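PDB 4EGV: acetyl-CoA acetyltransferase from Mycobacterium smegmatis, which probably acts as an acyltransferase, being a monomeric thiolase-like protein with a thiolase fold and an additional C-terminal domain. Local coordinates for residues Val25-Glu30 / Ile388-Asn393; Glu48-Ala53 / Gly272-Met277. One frame throughout, in Å; residues are numbered along the deposited sequence.

Contact 1. Residues Val25-Glu30 / Ile388-Asn393; sequences VGQFTE and IAEAVN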
# COMPACT_ATOMS: atom_id res chain seq x y z
N VAL A 25 -10.92 4.81 16.96
CA VAL A 25 -10.73 4.84 15.50
C VAL A 25 -11.89 5.60 14.85
O VAL A 25 -13.03 5.60 15.34
CB VAL A 25 -10.52 3.39 14.89
CG1 VAL A 25 -9.27 2.76 15.42
CG2 VAL A 25 -11.68 2.48 15.12
N GLY A 26 -11.62 6.28 13.75
CA GLY A 26 -12.69 7.03 13.15
C GLY A 26 -12.66 7.00 11.68
O GLY A 26 -11.64 7.17 11.10
N GLN A 27 -13.82 6.80 11.07
CA GLN A 27 -13.94 6.92 9.62
C GLN A 27 -15.03 7.89 9.20
O GLN A 27 -15.97 8.06 9.90
CB GLN A 27 -14.19 5.55 9.02
CG GLN A 27 -12.95 4.76 8.90
CD GLN A 27 -13.22 3.38 8.45
OE1 GLN A 27 -13.64 2.52 9.25
NE2 GLN A 27 -12.99 3.12 7.17
N PHE A 28 -14.89 8.53 8.07
CA PHE A 28 -15.92 9.40 7.56
C PHE A 28 -15.91 9.47 6.05
O PHE A 28 -14.83 9.59 5.46
CB PHE A 28 -15.74 10.80 8.10
CG PHE A 28 -16.81 11.76 7.68
CD1 PHE A 28 -18.06 11.70 8.26
CD2 PHE A 28 -16.55 12.74 6.72
CE1 PHE A 28 -19.06 12.60 7.90
CE2 PHE A 28 -17.53 13.64 6.34
CZ PHE A 28 -18.79 13.58 6.93
N THR A 29 -17.10 9.42 5.45
CA THR A 29 -17.27 9.61 4.01
C THR A 29 -18.37 10.65 3.74
O THR A 29 -19.41 10.61 4.39
CB THR A 29 -17.62 8.27 3.29
OG1 THR A 29 -16.55 7.36 3.46
CG2 THR A 29 -17.83 8.47 1.79
N GLU A 30 -18.14 11.55 2.77
CA GLU A 30 -19.17 12.52 2.29
C GLU A 30 -19.56 12.34 0.80
O GLU A 30 -18.72 12.09 -0.06
CB GLU A 30 -18.69 13.95 2.54
CG GLU A 30 -19.66 15.04 2.09
CD GLU A 30 -19.00 16.42 2.04
OE1 GLU A 30 -17.77 16.55 1.77
OE2 GLU A 30 -19.72 17.40 2.25
N ILE A 388 -6.49 -0.10 9.13
CA ILE A 388 -6.25 -0.10 10.56
C ILE A 388 -7.53 0.08 11.37
O ILE A 388 -7.74 -0.62 12.37
CB ILE A 388 -5.18 0.94 10.96
CG1 ILE A 388 -3.87 0.63 10.23
CG2 ILE A 388 -4.96 0.96 12.45
CD1 ILE A 388 -2.75 1.67 10.37
N ALA A 389 -8.37 1.01 10.96
CA ALA A 389 -9.62 1.21 11.66
C ALA A 389 -10.49 -0.06 11.60
O ALA A 389 -10.98 -0.49 12.62
CB ALA A 389 -10.36 2.43 11.17
N GLU A 390 -10.62 -0.68 10.44
CA GLU A 390 -11.40 -1.90 10.30
C GLU A 390 -10.82 -3.08 11.09
O GLU A 390 -11.57 -3.84 11.69
CB GLU A 390 -11.60 -2.32 8.83
CG GLU A 390 -12.59 -1.54 8.02
CD GLU A 390 -13.93 -1.24 8.70
OE1 GLU A 390 -14.32 -1.91 9.69
OE2 GLU A 390 -14.61 -0.29 8.21
N ALA A 391 -9.49 -3.22 11.04
CA ALA A 391 -8.73 -4.16 11.88
C ALA A 391 -9.02 -4.02 13.33
O ALA A 391 -9.29 -5.00 13.98
CB ALA A 391 -7.26 -4.04 11.65
N VAL A 392 -8.94 -2.80 13.84
CA VAL A 392 -9.21 -2.50 15.25
C VAL A 392 -10.63 -2.82 15.69
O VAL A 392 -10.80 -3.34 16.74
CB VAL A 392 -8.84 -1.02 15.60
CG1 VAL A 392 -9.59 -0.55 16.79
CG2 VAL A 392 -7.36 -0.85 15.82
N ASN A 393 -11.63 -2.51 14.88
CA ASN A 393 -13.03 -2.89 15.13
C ASN A 393 -13.29 -4.38 15.12
O ASN A 393 -14.04 -4.88 15.95
CB ASN A 393 -14.00 -2.28 14.06
CG ASN A 393 -14.22 -0.77 14.23
OD1 ASN A 393 -14.30 -0.26 15.34
ND2 ASN A 393 -14.30 -0.07 13.12

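Contact 2. Residues Glu48-Ala53 / Gly272-Met277; sequences EAAKAA and GAALLM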
# COMPACT_ATOMS: atom_id res chain seq x y z
N GLU A 48 -13.90 15.57 11.05
CA GLU A 48 -14.97 14.64 11.27
C GLU A 48 -14.52 13.24 11.71
O GLU A 48 -15.08 12.69 12.65
CB GLU A 48 -15.85 14.56 10.03
CG GLU A 48 -16.95 15.58 9.99
CD GLU A 48 -17.91 15.55 11.20
OE1 GLU A 48 -18.32 14.48 11.66
OE2 GLU A 48 -18.27 16.63 11.68
N ALA A 49 -13.56 12.65 11.02
CA ALA A 49 -12.93 11.39 11.45
C ALA A 49 -12.24 11.45 12.83
O ALA A 49 -12.33 10.51 13.58
CB ALA A 49 -11.98 10.90 10.42
N ALA A 50 -11.59 12.56 13.14
CA ALA A 50 -10.90 12.72 14.42
C ALA A 50 -11.88 12.80 15.59
O ALA A 50 -11.59 12.27 16.69
CB ALA A 50 -9.99 13.92 14.39
N LYS A 51 -13.02 13.43 15.32
CA LYS A 51 -14.13 13.55 16.29
C LYS A 51 -14.77 12.23 16.64
O LYS A 51 -15.19 12.03 17.76
CB LYS A 51 -15.20 14.51 15.78
CG LYS A 51 -14.92 15.94 16.06
CD LYS A 51 -15.93 16.80 15.33
CE LYS A 51 -15.65 18.27 15.64
NZ LYS A 51 -16.29 19.15 14.67
N ALA A 52 -14.85 11.36 15.64
CA ALA A 52 -15.31 9.99 15.80
C ALA A 52 -14.31 9.10 16.53
O ALA A 52 -14.72 8.20 17.24
CB ALA A 52 -15.69 9.37 14.45
N ALA A 53 -13.01 9.36 16.34
CA ALA A 53 -11.98 8.63 17.06
C ALA A 53 -12.03 8.95 18.57
O ALA A 53 -11.87 8.06 19.43
CB ALA A 53 -10.62 8.90 16.45
N GLY A 272 -12.20 10.64 5.37
CA GLY A 272 -11.20 10.84 6.39
C GLY A 272 -11.10 9.65 7.30
O GLY A 272 -12.05 8.91 7.45
N ALA A 273 -9.93 9.45 7.87
CA ALA A 273 -9.71 8.43 8.88
C ALA A 273 -8.80 8.98 9.99
O ALA A 273 -7.94 9.78 9.72
CB ALA A 273 -9.16 7.18 8.22
N ALA A 274 -9.00 8.56 11.24
CA ALA A 274 -8.17 8.95 12.37
C ALA A 274 -7.93 7.80 13.33
O ALA A 274 -8.78 6.94 13.50
CB ALA A 274 -8.78 10.11 13.08
N LEU A 275 -6.75 7.77 13.94
CA LEU A 275 -6.46 6.81 15.01
C LEU A 275 -6.02 7.48 16.30
O LEU A 275 -5.14 8.30 16.33
CB LEU A 275 -5.38 5.79 14.57
CG LEU A 275 -5.49 5.14 13.18
CD1 LEU A 275 -4.18 4.53 12.73
CD2 LEU A 275 -6.63 4.13 13.13
N LEU A 276 -6.62 7.09 17.40
CA LEU A 276 -6.24 7.59 18.68
C LEU A 276 -5.50 6.53 19.47
O LEU A 276 -6.00 5.46 19.69
CB LEU A 276 -7.49 8.06 19.41
CG LEU A 276 -7.42 8.77 20.77
CD1 LEU A 276 -6.54 10.07 20.81
CD2 LEU A 276 -8.86 8.98 21.21
N MSE A 277 -4.31 6.86 19.92
CA MSE A 277 -3.39 5.93 20.53
C MSE A 277 -2.83 6.52 21.80
O MSE A 277 -2.64 7.72 21.91
CB MSE A 277 -2.26 5.70 19.57
CG MSE A 277 -1.40 4.48 19.85
SE MSE A 277 0.05 4.28 18.50
CE MSE A 277 -0.92 4.95 16.96

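Contact 1. Residues Val25-Glu30 / Ile388-Asn393
Val25 carries the dense part of this contact: its CB lies 3.8 Å from the CB of Ala389, where the methyl of helix 388-393 meets strand 25-29. The segment axes approach to 8.1 Å and their directions differ by 127°, so the helix runs obliquely backwards across the strand. Chi1 of Val25 is -64°, which puts CG1 anti to the carbonyl carbon; the side chains of Val25 and Val392 cross obliquely, CG1 to CG1 at 3.6 Å. The other branch, CG2, passes alongside the amide of Asn393, 3.8 Å from its OD1. All of this is apolar or van der Waals contact. Towards Gln27 the interface loosens and becomes polar. The Gln27 side chain, extended beyond CG, reaches past the methyl of Ala389, while Glu390, whose bond from CA to CB points away from the strand, bends at chi2 and brings its carboxylate back. Glu390 is partly exposed, whereas Val25, Ala389 and Val392 are buried. Helix 383-397 is thus packed against a strand of the mixed sheet, as in the alpha/beta layers of the thiolase fold.

Contact 2. Residues Glu48-Ala53 / Gly272-Met277
Helix 48-53 runs along strand 272-277 in nearly the same direction, with 34° between the segment axes and a closest approach of only 6.4 Å, and the CA atoms of Ala49 and Ala273 lie 5.1 Å apart. Such closeness is consistent with most of the facing residues being alanine or glycine. Ala49 points its methyl toward the strand, where CB stands 3.5 Å from Gly272 C. Two residues along the strand from Gly272, the methyl of Ala274 rises into the helix surface, its CB 3.6 Å from the CA of Ala50 and about as near to the carbonyl oxygen of Ala49. Ala53, one turn on from Ala49, sets its CB 4.0 Å from the CB of Ala274. At the far end Leu276 has CG anti to the backbone N (chi1 -175°), and its CD2 touches the carbonyl O of Ala53 at 3.6 Å. Ala273 and Leu275 alternate to the opposite face, where they meet Met385 of helix 383-397. Strands 20-29 and 136-143 flank strand 271-279 in the sheet, and Ala50 also packs on Leu138 and on Ile101 of helix 93-101.

Contacts 1 and 2 have centres about 8 Å apart and share one mixed sheet, in which strands 20-29 and 271-279 are antiparallel neighbours. Two probable backbone hydrogen bonds join them directly, Phe28 O to Gly272 N at 2.8 Å and Gly26 N to Ala274 O at 2.9 Å. Leu275 CD2 also packs 3.6 Å from Ile388 CG2. Contact 2, pairing helix 42-56 with a strand over 200 residues on, is nested within the loop closed by contact 1, whose strand and helix lie over 350 residues apart. Along strand 271-279, Ala274 and Leu276 point to helix 42-56 while Ala273 and Leu275 meet helix 383-397, so the two helices cover opposite faces in the helix-sheet-helix layering of the thiolase fold.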